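Local coordinates for protein adenine Deaminase (PDB 2ICS) that hydrolyses small substrates at a binuclear zinc centre, deacetylating acetyl-(R)-mandelate in vitro with very low efficiency, and can bind adenine, at residues W56-H60 / P311-F315; A136-K140 / Q175-N180; L200-G206 / A235-V241; T210-N214 / G263-A267; D243-G247 / T289-L293. One frame throughout, in Å; residues are numbered along the deposited sequence.

In an amidohydrolase barrel, metal chemistry concentrates at the strand ends, and these five contacts illustrate how chemistry varies with distance from it. Interactions 1, 4 and 5 are buried. Interactions 1 and 4 each hold one zinc ligand, His-60 and His-211, whose ions share a water, and interaction 5 lies next to both: Thr-210 meets His-60 and Asp-243, and Gly-245 O accepts a hydrogen bond from His-211 ND1. These three rest mostly on apolar side chains, with a weak Asn-Asp bond in interaction 1 and a close His-Lys pair in interaction 5. Interactions 2 and 3 lie farther out and join helix ends; a lysine ammonium donates to one backbone carbonyl in interaction 2 and to two in interaction 3.

Interaction 1 of 5, residues W56-H60 / P311-F315; sequences WIDDH and PAENF. With ZN (zinc ion), chain B.
The zinc-bearing first strand of the amidohydrolase TIM barrel meets the end of helix 309-314. His-60 and His-62 form the family's HxH metal motif and bind one zinc with Asp-272 and the carbamylated Lys-154. Residues 56-58 are extended (Ile-57 phi/psi -128/125), after which the chain turns a corner at Asp-59 and His-60. Residues 311-314 are helical; Phe-315, which leaves the helix, bonds its N to Pro-311 O at 3.2 Å. The backbones come closest at Asp-59 and Pro-311, with CA atoms 6.0 Å apart. Ile-57 and Asp-59 point toward the helix, whereas Trp-56 and Asp-58 point away. Ile-57 (m, t) sets CB 3.8 Å from Pro-311 CG and CD1 4.0 Å from Ala-312 CB. Asp-59, chi1 in p, brings OD2 to 3.7 Å from Pro-311 CB and, at the ring edge, to 3.6 Å from Phe-315 CE2; Asn-314 ND2 gives the same OD2 a weak hydrogen bond of 3.4 Å. Asp-59 and Phe-315 also meet Ile-87 and Met-186 of other barrel strands, so the helix end plugs the barrel interior, while His-60 (chi1 t) leads away from it. His-60 NE2 lies 2.2 Å from ZN, which also holds a water at 2.0 Å.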
# COMPACT_ATOMS: atom_id res chain seq x y z
N TRP A 56 5.35 6.15 6.63
CA TRP A 56 4.65 4.94 6.20
C TRP A 56 3.93 5.19 4.88
O TRP A 56 3.43 6.28 4.64
CB TRP A 56 3.65 4.48 7.26
CG TRP A 56 4.27 4.14 8.59
CD1 TRP A 56 5.60 3.94 8.86
CD2 TRP A 56 3.57 3.92 9.83
NE1 TRP A 56 5.77 3.60 10.19
CE2 TRP A 56 4.54 3.59 10.80
CE3 TRP A 56 2.22 3.97 10.20
CZ2 TRP A 56 4.20 3.31 12.14
CZ3 TRP A 56 1.88 3.69 11.53
CH2 TRP A 56 2.87 3.37 12.48
N ILE A 57 3.88 4.16 4.04
CA ILE A 57 3.26 4.24 2.72
C ILE A 57 2.25 3.11 2.52
O ILE A 57 2.59 1.93 2.66
CB ILE A 57 4.32 4.13 1.59
CG1 ILE A 57 5.38 5.23 1.74
CG2 ILE A 57 3.65 4.23 0.23
CD1 ILE A 57 6.60 5.04 0.81
N ASP A 58 1.01 3.47 2.18
CA ASP A 58 -0.05 2.50 1.94
C ASP A 58 -0.26 2.44 0.43
O ASP A 58 -0.92 3.31 -0.13
CB ASP A 58 -1.35 2.97 2.61
CG ASP A 58 -2.37 1.86 2.74
OD1 ASP A 58 -2.30 0.88 1.97
OD2 ASP A 58 -3.26 1.99 3.61
N ASP A 59 0.29 1.43 -0.24
CA ASP A 59 0.17 1.36 -1.70
C ASP A 59 -1.12 0.77 -2.28
O ASP A 59 -1.16 0.43 -3.46
CB ASP A 59 1.40 0.66 -2.32
CG ASP A 59 1.45 -0.83 -2.04
OD1 ASP A 59 0.42 -1.40 -1.61
OD2 ASP A 59 2.53 -1.42 -2.26
N HIS A 60 -2.15 0.62 -1.47
CA HIS A 60 -3.42 0.16 -2.00
C HIS A 60 -4.51 0.87 -1.21
O HIS A 60 -4.89 0.47 -0.11
CB HIS A 60 -3.60 -1.36 -1.91
CG HIS A 60 -4.82 -1.85 -2.62
ND1 HIS A 60 -4.94 -3.10 -3.19
CD2 HIS A 60 -6.02 -1.24 -2.83
CE1 HIS A 60 -6.17 -3.21 -3.72
NE2 HIS A 60 -6.87 -2.10 -3.53
N PRO A 311 6.94 -0.77 -0.45
CA PRO A 311 6.00 -0.04 -1.32
C PRO A 311 6.71 1.03 -2.16
O PRO A 311 6.39 1.22 -3.32
CB PRO A 311 4.98 0.54 -0.34
CG PRO A 311 5.73 0.61 0.96
CD PRO A 311 6.53 -0.66 0.96
N ALA A 312 7.69 1.70 -1.55
CA ALA A 312 8.45 2.73 -2.25
C ALA A 312 9.12 2.12 -3.48
O ALA A 312 9.14 2.72 -4.56
CB ALA A 312 9.51 3.34 -1.31
N GLU A 313 9.65 0.91 -3.32
CA GLU A 313 10.29 0.20 -4.42
C GLU A 313 9.28 -0.37 -5.43
O GLU A 313 9.53 -0.35 -6.63
CB GLU A 313 11.16 -0.93 -3.90
CG GLU A 313 12.54 -0.50 -3.44
CD GLU A 313 13.32 -1.65 -2.82
OE1 GLU A 313 13.09 -2.81 -3.22
OE2 GLU A 313 14.18 -1.38 -1.94
N ASN A 314 8.16 -0.89 -4.94
CA ASN A 314 7.15 -1.46 -5.83
C ASN A 314 6.72 -0.46 -6.90
O ASN A 314 6.50 -0.84 -8.05
CB ASN A 314 5.90 -1.89 -5.06
CG ASN A 314 6.15 -3.03 -4.10
OD1 ASN A 314 7.17 -3.72 -4.19
ND2 ASN A 314 5.20 -3.25 -3.19
N PHE A 315 6.59 0.80 -6.52
CA PHE A 315 6.14 1.83 -7.44
C PHE A 315 7.12 2.94 -7.77
O PHE A 315 6.74 4.03 -8.17
CB PHE A 315 4.82 2.41 -6.91
CG PHE A 315 3.72 1.39 -6.88
CD1 PHE A 315 3.07 1.03 -8.05
CD2 PHE A 315 3.41 0.74 -5.69
CE1 PHE A 315 2.12 0.01 -8.04
CE2 PHE A 315 2.46 -0.28 -5.68
CZ PHE A 315 1.81 -0.65 -6.86
ZN ZN B . -9.06 -1.84 -3.82
O HOH W 1 -9.53 -3.76 -3.43

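Interaction 2 of 5, residues A136-K140 / Q175-N180; sequences ASLVK and QIQQEN
Helices 136-145 and 168-178, neighbours on the outside of the TIM barrel and far from the zinc site, pack through a small apolar patch flanked by polar side chains. Residues 136-140 are helical throughout; 175-178 are helical, and Asn-180 has left helical geometry (phi/psi -129/54). The two run in the same general direction, with CA atoms 5.8 Å apart for Ala-136 and Ile-176 and 6.6 Å for Lys-140 and Asn-180. Apolar contact centres on Ile-176 (m, t), which points toward the first helix: its CG1 lies 4.0 Å from Ala-136 CB, and its CG2 3.6 Å from CG1 of Val-139 (chi1 t). Hydrogen bonding is carried by Lys-140. Its side chain (chi1 t, chi2 112°, chi3 p, chi4 t) bends so that NZ donates to Glu-179 O at 3.0 Å. Within the second segment, Gln-175 NE2 donates to Glu-179 OE2 at 2.8 Å. The opposite charges come near without pairing: Lys-140 NZ is 4.5 Å from Glu-179 OE1, beyond a salt bridge. The lysine therefore acts mainly on the backbone carbonyl of Glu-179, while the small Ala-136 is consistent with the 5.8 Å approach of its CA to that of Ile-176.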
# COMPACT_ATOMS: atom_id res chain seq x y z
N ALA A 136 -6.13 1.45 -24.69
CA ALA A 136 -4.70 1.62 -24.41
C ALA A 136 -4.29 3.08 -24.59
O ALA A 136 -3.54 3.63 -23.78
CB ALA A 136 -3.88 0.72 -25.33
N SER A 137 -4.78 3.70 -25.66
CA SER A 137 -4.45 5.08 -25.97
C SER A 137 -4.78 6.03 -24.84
O SER A 137 -3.97 6.89 -24.48
CB SER A 137 -5.18 5.54 -27.23
OG SER A 137 -4.71 4.83 -28.37
N LEU A 138 -5.97 5.89 -24.28
CA LEU A 138 -6.39 6.77 -23.20
C LEU A 138 -5.50 6.63 -21.97
O LEU A 138 -5.24 7.61 -21.27
CB LEU A 138 -7.85 6.50 -22.82
CG LEU A 138 -8.90 6.67 -23.92
CD1 LEU A 138 -10.29 6.59 -23.30
CD2 LEU A 138 -8.70 8.02 -24.62
N VAL A 139 -5.03 5.41 -21.71
CA VAL A 139 -4.17 5.18 -20.56
C VAL A 139 -2.82 5.85 -20.79
O VAL A 139 -2.29 6.51 -19.89
CB VAL A 139 -3.96 3.67 -20.30
CG1 VAL A 139 -2.93 3.47 -19.19
CG2 VAL A 139 -5.28 3.03 -19.90
N LYS A 140 -2.28 5.69 -21.99
CA LYS A 140 -1.00 6.28 -22.35
C LYS A 140 -1.04 7.80 -22.17
O LYS A 140 -0.10 8.40 -21.64
CB LYS A 140 -0.65 5.96 -23.81
CG LYS A 140 0.53 6.75 -24.36
CD LYS A 140 1.75 5.89 -24.62
CE LYS A 140 1.58 5.06 -25.88
NZ LYS A 140 2.84 4.37 -26.23
N GLN A 175 0.05 -5.44 -22.20
CA GLN A 175 0.38 -4.74 -23.44
C GLN A 175 0.55 -3.25 -23.13
O GLN A 175 1.52 -2.63 -23.57
CB GLN A 175 -0.75 -4.92 -24.46
CG GLN A 175 -0.59 -4.11 -25.73
CD GLN A 175 -1.85 -4.13 -26.59
OE1 GLN A 175 -2.34 -5.19 -26.96
NE2 GLN A 175 -2.37 -2.94 -26.90
N ILE A 176 -0.40 -2.71 -22.39
CA ILE A 176 -0.38 -1.31 -21.98
C ILE A 176 0.89 -1.02 -21.18
O ILE A 176 1.45 0.08 -21.26
CB ILE A 176 -1.60 -0.96 -21.11
CG1 ILE A 176 -2.88 -1.12 -21.94
CG2 ILE A 176 -1.47 0.46 -20.55
CD1 ILE A 176 -4.14 -0.97 -21.14
N GLN A 177 1.34 -2.00 -20.41
CA GLN A 177 2.55 -1.86 -19.61
C GLN A 177 3.74 -1.75 -20.55
O GLN A 177 4.62 -0.91 -20.38
CB GLN A 177 2.73 -3.06 -18.68
CG GLN A 177 4.00 -3.02 -17.83
CD GLN A 177 4.14 -4.22 -16.89
OE1 GLN A 177 4.17 -5.37 -17.33
NE2 GLN A 177 4.23 -3.95 -15.59
N GLN A 178 3.74 -2.62 -21.56
CA GLN A 178 4.79 -2.64 -22.56
C GLN A 178 4.86 -1.30 -23.30
O GLN A 178 5.94 -0.80 -23.60
CB GLN A 178 4.50 -3.76 -23.57
CG GLN A 178 5.58 -3.98 -24.61
CD GLN A 178 6.80 -4.69 -24.05
OE1 GLN A 178 7.45 -4.20 -23.13
NE2 GLN A 178 7.10 -5.86 -24.60
N GLU A 179 3.69 -0.72 -23.57
CA GLU A 179 3.60 0.55 -24.28
C GLU A 179 3.97 1.78 -23.45
O GLU A 179 4.08 2.88 -23.99
CB GLU A 179 2.19 0.73 -24.85
CG GLU A 179 1.85 -0.21 -26.00
CD GLU A 179 0.40 -0.11 -26.44
OE1 GLU A 179 -0.07 1.02 -26.68
OE2 GLU A 179 -0.27 -1.16 -26.54
N ASN A 180 4.15 1.60 -22.14
CA ASN A 180 4.49 2.73 -21.28
C ASN A 180 5.71 2.51 -20.39
O ASN A 180 5.64 2.67 -19.16
CB ASN A 180 3.28 3.12 -20.43
CG ASN A 180 2.08 3.53 -21.27
OD1 ASN A 180 1.51 2.71 -22.00
ND2 ASN A 180 1.69 4.80 -21.18

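Interaction 3 of 5, residues L200-G206 / A235-V241; sequences LALMEKG and AYNKGVV
Two successive helix-to-strand connections of the TIM barrel lie side by side here, leading into strands 208-210 and 241-243. In the second segment, Ala-235 comes first: its CA is 6.0 Å from that of Leu-200, and its CB meets CD2 of Leu-200 (m, t) at 3.6 Å. Lys-238 follows, chi1 in p and otherwise fully extended, reaching across so that NZ donates to Leu-200 O (3.2 Å) and Met-203 O (2.8 Å), carbonyls where helix 196-202 runs out. Gly-239 (phi/psi 105/5) ends its helix in a Schellman motif, with Gly-239 N bonded to Tyr-236 O and Val-240 N to Ala-235 O. A CB here would clash with Lys-205 CG; without one, the backbones close to 4.1 Å between the CA atoms of Lys-205 and Gly-239. Gly-239 O accepts a hydrogen bond from Gly-206 N at 3.2 Å and a CA-H...O contact from Lys-205 CA at 3.4 Å. Val-240 (chi1 t) sets CG2 4.3 Å from CB of selenomethionine Met-203. Val-241 begins the strand, pairing with Asp-207 and Leu-209, its CG2 4.4 Å from Gly-206 CA.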
# COMPACT_ATOMS: atom_id res chain seq x y z
N LEU A 200 -1.48 -15.76 -12.57
CA LEU A 200 -0.08 -15.79 -12.14
C LEU A 200 0.85 -16.10 -13.30
O LEU A 200 1.98 -15.61 -13.34
CB LEU A 200 0.10 -16.82 -11.02
CG LEU A 200 -0.56 -16.48 -9.68
CD1 LEU A 200 -0.41 -17.65 -8.72
CD2 LEU A 200 0.08 -15.25 -9.07
N ALA A 201 0.38 -16.91 -14.24
CA ALA A 201 1.18 -17.29 -15.39
C ALA A 201 1.55 -16.10 -16.28
O ALA A 201 2.62 -16.08 -16.88
CB ALA A 201 0.43 -18.34 -16.21
N LEU A 202 0.67 -15.11 -16.35
CA LEU A 202 0.93 -13.94 -17.18
C LEU A 202 1.71 -12.83 -16.48
O LEU A 202 2.27 -11.95 -17.12
CB LEU A 202 -0.38 -13.38 -17.73
CG LEU A 202 -1.00 -14.11 -18.93
CD1 LEU A 202 -1.39 -15.53 -18.54
CD2 LEU A 202 -2.22 -13.33 -19.40
N MSE A 203 1.76 -12.88 -15.15
CA MSE A 203 2.49 -11.85 -14.40
C MSE A 203 3.98 -12.14 -14.33
O MSE A 203 4.41 -13.29 -14.35
CB MSE A 203 1.91 -11.74 -12.98
CG MSE A 203 0.45 -11.30 -12.97
SE MSE A 203 -0.29 -11.11 -11.20
CE MSE A 203 -0.76 -12.93 -10.89
N GLU A 204 4.77 -11.07 -14.26
CA GLU A 204 6.22 -11.20 -14.21
C GLU A 204 6.79 -10.51 -12.98
O GLU A 204 6.08 -9.78 -12.27
CB GLU A 204 6.84 -10.57 -15.46
CG GLU A 204 6.30 -11.12 -16.78
CD GLU A 204 6.80 -10.34 -17.98
OE1 GLU A 204 6.49 -9.13 -18.09
OE2 GLU A 204 7.50 -10.94 -18.83
N LYS A 205 8.08 -10.73 -12.73
CA LYS A 205 8.75 -10.11 -11.60
C LYS A 205 8.47 -8.61 -11.68
O LYS A 205 8.57 -8.02 -12.75
CB LYS A 205 10.26 -10.34 -11.68
CG LYS A 205 11.04 -9.64 -10.57
CD LYS A 205 12.54 -9.78 -10.77
CE LYS A 205 13.30 -9.05 -9.68
NZ LYS A 205 14.78 -9.14 -9.86
N GLY A 206 8.10 -8.01 -10.55
CA GLY A 206 7.81 -6.58 -10.55
C GLY A 206 6.32 -6.29 -10.56
O GLY A 206 5.90 -5.23 -10.10
N ALA A 235 5.09 -18.32 -8.82
CA ALA A 235 4.97 -16.89 -9.11
C ALA A 235 5.76 -16.12 -8.06
O ALA A 235 6.48 -15.17 -8.38
CB ALA A 235 3.50 -16.47 -9.10
N TYR A 236 5.61 -16.53 -6.81
CA TYR A 236 6.31 -15.90 -5.69
C TYR A 236 7.82 -16.02 -5.91
O TYR A 236 8.56 -15.03 -5.85
CB TYR A 236 5.93 -16.61 -4.39
CG TYR A 236 6.58 -16.05 -3.14
CD1 TYR A 236 6.10 -14.89 -2.54
CD2 TYR A 236 7.64 -16.72 -2.52
CE1 TYR A 236 6.66 -14.41 -1.35
CE2 TYR A 236 8.21 -16.25 -1.34
CZ TYR A 236 7.70 -15.09 -0.76
OH TYR A 236 8.22 -14.63 0.43
N ASN A 237 8.27 -17.23 -6.18
CA ASN A 237 9.68 -17.51 -6.40
C ASN A 237 10.26 -16.72 -7.58
O ASN A 237 11.43 -16.36 -7.56
CB ASN A 237 9.87 -19.02 -6.61
CG ASN A 237 11.34 -19.43 -6.65
OD1 ASN A 237 12.10 -19.14 -5.73
ND2 ASN A 237 11.73 -20.13 -7.71
N LYS A 238 9.44 -16.42 -8.59
CA LYS A 238 9.93 -15.69 -9.75
C LYS A 238 9.92 -14.16 -9.59
O LYS A 238 10.29 -13.44 -10.52
CB LYS A 238 9.16 -16.09 -11.02
CG LYS A 238 7.79 -15.46 -11.21
CD LYS A 238 7.13 -16.01 -12.49
CE LYS A 238 5.77 -15.37 -12.76
NZ LYS A 238 5.08 -15.93 -13.97
N GLY A 239 9.50 -13.67 -8.44
CA GLY A 239 9.53 -12.24 -8.23
C GLY A 239 8.22 -11.47 -8.27
O GLY A 239 8.24 -10.24 -8.23
N VAL A 240 7.09 -12.15 -8.38
CA VAL A 240 5.81 -11.44 -8.37
C VAL A 240 5.66 -10.89 -6.95
O VAL A 240 5.78 -11.64 -5.97
CB VAL A 240 4.62 -12.39 -8.68
CG1 VAL A 240 3.32 -11.61 -8.66
CG2 VAL A 240 4.82 -13.05 -10.05
N VAL A 241 5.42 -9.59 -6.83
CA VAL A 241 5.30 -8.95 -5.52
C VAL A 241 3.94 -9.15 -4.84
O VAL A 241 2.91 -8.68 -5.31
CB VAL A 241 5.58 -7.44 -5.64
CG1 VAL A 241 5.59 -6.78 -4.27
CG2 VAL A 241 6.92 -7.22 -6.34

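Interaction 4 of 5, residues T210-N214 / G263-A267; sequences THCFN and GMKAA. With ZN (zinc ion), chain C.
Phe-213, chi1 in m and chi2 at -28°, points toward the loop 263-267, and its ring makes most of the contact. Its CE2 lies 3.9 Å from Ala-266 CB and its CZ 3.8 Å from Ala-266 N, while the ring edge faces selenomethionine Met-264, with CE1 4.4 Å from SE. Met-264 is extended (t, t) until chi3 turns to m. Cys-212, in p, places SG 4.1 Å from Ala-266 CB; the CA atoms of this pair, 7.5 Å apart, are the nearest between the segments. Lys-265 points away and forms a salt bridge with Glu-302. The arrangement belongs to the catalytic end of the amidohydrolase TIM barrel: at the end of strand 208-210 the chain enters a type I turn from His-211 to Asn-214, with Asn-214 N bonded to His-211 O at 3.1 Å. His-211 has positive phi (68/26) and chi1 in m; its NE2 binds ZN at 2.2 Å, beside a water also at 2.2 Å, with His-188 and the carbamylated Lys-154 among the other ligands, and its ring touches the bound adenine. The opposing chain is extended from Met-264 to Ala-266 after Gly-263 (phi/psi 89/18) has ended helix 253-261 in a Schellman motif.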
# COMPACT_ATOMS: atom_id res chain seq x y z
N THR A 210 -2.01 -7.96 -5.53
CA THR A 210 -2.63 -7.50 -4.29
C THR A 210 -3.71 -8.50 -3.84
O THR A 210 -4.16 -9.33 -4.64
CB THR A 210 -3.17 -6.04 -4.46
OG1 THR A 210 -3.42 -5.47 -3.16
CG2 THR A 210 -4.44 -6.02 -5.29
N HIS A 211 -4.10 -8.43 -2.57
CA HIS A 211 -5.08 -9.35 -1.99
C HIS A 211 -4.43 -10.74 -1.93
O HIS A 211 -5.12 -11.77 -1.93
CB HIS A 211 -6.35 -9.46 -2.84
CG HIS A 211 -7.04 -8.15 -3.07
ND1 HIS A 211 -7.12 -7.14 -2.14
CD2 HIS A 211 -7.74 -7.71 -4.15
CE1 HIS A 211 -7.85 -6.15 -2.66
NE2 HIS A 211 -8.25 -6.46 -3.88
N CYS A 212 -3.11 -10.77 -1.86
CA CYS A 212 -2.36 -12.02 -1.86
C CYS A 212 -2.79 -13.10 -0.86
O CYS A 212 -2.70 -14.28 -1.17
CB CYS A 212 -0.86 -11.73 -1.69
SG CYS A 212 -0.35 -11.05 -0.10
N PHE A 213 -3.24 -12.71 0.33
CA PHE A 213 -3.66 -13.70 1.31
C PHE A 213 -5.18 -13.76 1.50
O PHE A 213 -5.65 -13.95 2.61
CB PHE A 213 -2.99 -13.46 2.67
CG PHE A 213 -1.49 -13.61 2.65
CD1 PHE A 213 -0.85 -14.44 1.73
CD2 PHE A 213 -0.70 -12.90 3.56
CE1 PHE A 213 0.54 -14.58 1.72
CE2 PHE A 213 0.69 -13.03 3.56
CZ PHE A 213 1.31 -13.87 2.64
N ASN A 214 -5.94 -13.62 0.41
CA ASN A 214 -7.39 -13.69 0.53
C ASN A 214 -7.76 -15.16 0.76
O ASN A 214 -7.03 -16.06 0.34
CB ASN A 214 -8.09 -13.14 -0.72
CG ASN A 214 -7.92 -14.03 -1.93
OD1 ASN A 214 -7.27 -13.65 -2.92
ND2 ASN A 214 -8.52 -15.21 -1.89
N GLY A 263 7.18 -20.54 5.05
CA GLY A 263 8.27 -19.63 4.76
C GLY A 263 7.95 -18.52 3.78
O GLY A 263 8.85 -17.89 3.23
N MSE A 264 6.66 -18.28 3.57
CA MSE A 264 6.22 -17.24 2.64
C MSE A 264 5.70 -16.01 3.37
O MSE A 264 4.86 -16.13 4.27
CB MSE A 264 5.13 -17.80 1.72
CG MSE A 264 4.58 -16.81 0.71
SE MSE A 264 3.06 -17.54 -0.25
CE MSE A 264 3.99 -18.41 -1.71
N LYS A 265 6.19 -14.83 2.99
CA LYS A 265 5.77 -13.56 3.59
C LYS A 265 5.39 -12.56 2.51
O LYS A 265 5.94 -12.59 1.40
CB LYS A 265 6.90 -12.96 4.43
CG LYS A 265 7.35 -13.82 5.60
CD LYS A 265 8.50 -13.16 6.38
CE LYS A 265 8.93 -14.04 7.55
NZ LYS A 265 10.04 -13.45 8.35
N ALA A 266 4.45 -11.67 2.82
CA ALA A 266 4.05 -10.65 1.86
C ALA A 266 5.20 -9.65 1.72
O ALA A 266 5.92 -9.37 2.68
CB ALA A 266 2.79 -9.94 2.34
N ALA A 267 5.38 -9.13 0.52
CA ALA A 267 6.44 -8.17 0.26
C ALA A 267 6.05 -6.80 0.80
O ALA A 267 6.91 -6.03 1.26
CB ALA A 267 6.71 -8.08 -1.24
ZN ZN C . -9.44 -5.15 -5.18
O HOH W 1 -9.53 -3.76 -3.43

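Interaction 5 of 5, residues D243-G247 / T289-L293; sequences DIGHG and TMEKL
This is a buried loop-on-helix contact in the TIM barrel, where the chain leaving strand 241-243 near the zinc site rests against helix 286-296. Residues 289-293 are helical. The loop is irregular, with positive phi at Gly-245 (48/52) and Gly-247 (61/179). The segments approach at His-246 and Thr-289, whose CA atoms are 7.3 Å apart. Ile-244 (m, m) and His-246 (chi1 t) both point toward the helix, and Thr-289, Lys-292 and Leu-293 point back. Ile-244 CG1 packs on Leu-293 CD1 at 4.0 Å, its CG2 lies 4.4 Å from Thr-289 CG2, and His-246 CB reaches that same methyl at 4.3 Å. Outside the contact with the helix, Gly-245 O accepts a hydrogen bond from the zinc ligand His-211, and Asp-243 holds Thr-210, so the packed loop is also joined to the metal site. Lys-292, nearly extended beyond chi1, is bound by the carbonyls of Pro-282 and Thr-344, and its NZ sits 2.9 Å from His-246 NE2. The other ring nitrogen, His-246 ND1, donates to Gly-247 O at 2.7 Å.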
# COMPACT_ATOMS: atom_id res chain seq x y z
N ASP A 243 1.23 -8.34 -2.35
CA ASP A 243 0.76 -7.18 -1.59
C ASP A 243 -0.51 -7.59 -0.84
O ASP A 243 -1.39 -8.22 -1.41
CB ASP A 243 0.47 -6.03 -2.57
CG ASP A 243 0.01 -4.76 -1.88
OD1 ASP A 243 0.83 -4.08 -1.23
OD2 ASP A 243 -1.19 -4.45 -2.01
N ILE A 244 -0.59 -7.23 0.44
CA ILE A 244 -1.75 -7.58 1.27
C ILE A 244 -3.11 -7.05 0.79
O ILE A 244 -4.02 -7.84 0.56
CB ILE A 244 -1.54 -7.11 2.74
CG1 ILE A 244 -0.37 -7.86 3.38
CG2 ILE A 244 -2.81 -7.38 3.56
CD1 ILE A 244 -0.59 -9.36 3.52
N GLY A 245 -3.25 -5.73 0.65
CA GLY A 245 -4.52 -5.16 0.22
C GLY A 245 -5.68 -5.75 1.02
O GLY A 245 -6.65 -6.22 0.44
N HIS A 246 -5.57 -5.71 2.35
CA HIS A 246 -6.57 -6.29 3.26
C HIS A 246 -8.01 -6.21 2.77
O HIS A 246 -8.63 -7.24 2.50
CB HIS A 246 -6.48 -5.64 4.64
CG HIS A 246 -7.24 -6.39 5.70
ND1 HIS A 246 -8.60 -6.60 5.62
CD2 HIS A 246 -6.83 -6.99 6.84
CE1 HIS A 246 -8.99 -7.30 6.67
NE2 HIS A 246 -7.94 -7.55 7.43
N GLY A 247 -8.55 -5.00 2.68
CA GLY A 247 -9.90 -4.83 2.21
C GLY A 247 -10.99 -5.50 3.03
O GLY A 247 -10.73 -6.16 4.04
N THR A 289 -3.59 -3.08 10.38
CA THR A 289 -3.23 -4.11 9.43
C THR A 289 -1.84 -4.62 9.80
O THR A 289 -1.56 -5.81 9.71
CB THR A 289 -3.23 -3.56 7.99
OG1 THR A 289 -4.48 -2.91 7.74
CG2 THR A 289 -3.06 -4.69 6.99
N MSE A 290 -0.97 -3.70 10.22
CA MSE A 290 0.38 -4.05 10.62
C MSE A 290 0.36 -4.95 11.86
O MSE A 290 1.15 -5.89 11.98
CB MSE A 290 1.18 -2.78 10.90
CG MSE A 290 1.39 -1.90 9.65
SE MSE A 290 1.96 -0.10 10.07
CE MSE A 290 3.74 -0.49 10.72
N GLU A 291 -0.55 -4.66 12.79
CA GLU A 291 -0.68 -5.45 14.01
C GLU A 291 -1.19 -6.85 13.68
O GLU A 291 -0.96 -7.80 14.43
CB GLU A 291 -1.64 -4.76 14.99
CG GLU A 291 -1.22 -3.35 15.37
CD GLU A 291 -2.30 -2.60 16.11
OE1 GLU A 291 -3.49 -2.91 15.88
OE2 GLU A 291 -1.96 -1.70 16.91
N LYS A 292 -1.90 -6.98 12.55
CA LYS A 292 -2.40 -8.29 12.16
C LYS A 292 -1.26 -9.19 11.67
O LYS A 292 -1.22 -10.38 11.98
CB LYS A 292 -3.47 -8.15 11.07
CG LYS A 292 -4.77 -7.55 11.60
CD LYS A 292 -5.84 -7.41 10.51
CE LYS A 292 -7.09 -6.76 11.08
NZ LYS A 292 -8.09 -6.39 10.04
N LEU A 293 -0.32 -8.63 10.92
CA LEU A 293 0.80 -9.44 10.47
C LEU A 293 1.77 -9.67 11.62
O LEU A 293 2.58 -10.59 11.59
CB LEU A 293 1.50 -8.76 9.29
CG LEU A 293 0.57 -9.04 8.11
CD1 LEU A 293 0.30 -7.78 7.33
CD2 LEU A 293 1.17 -10.14 7.25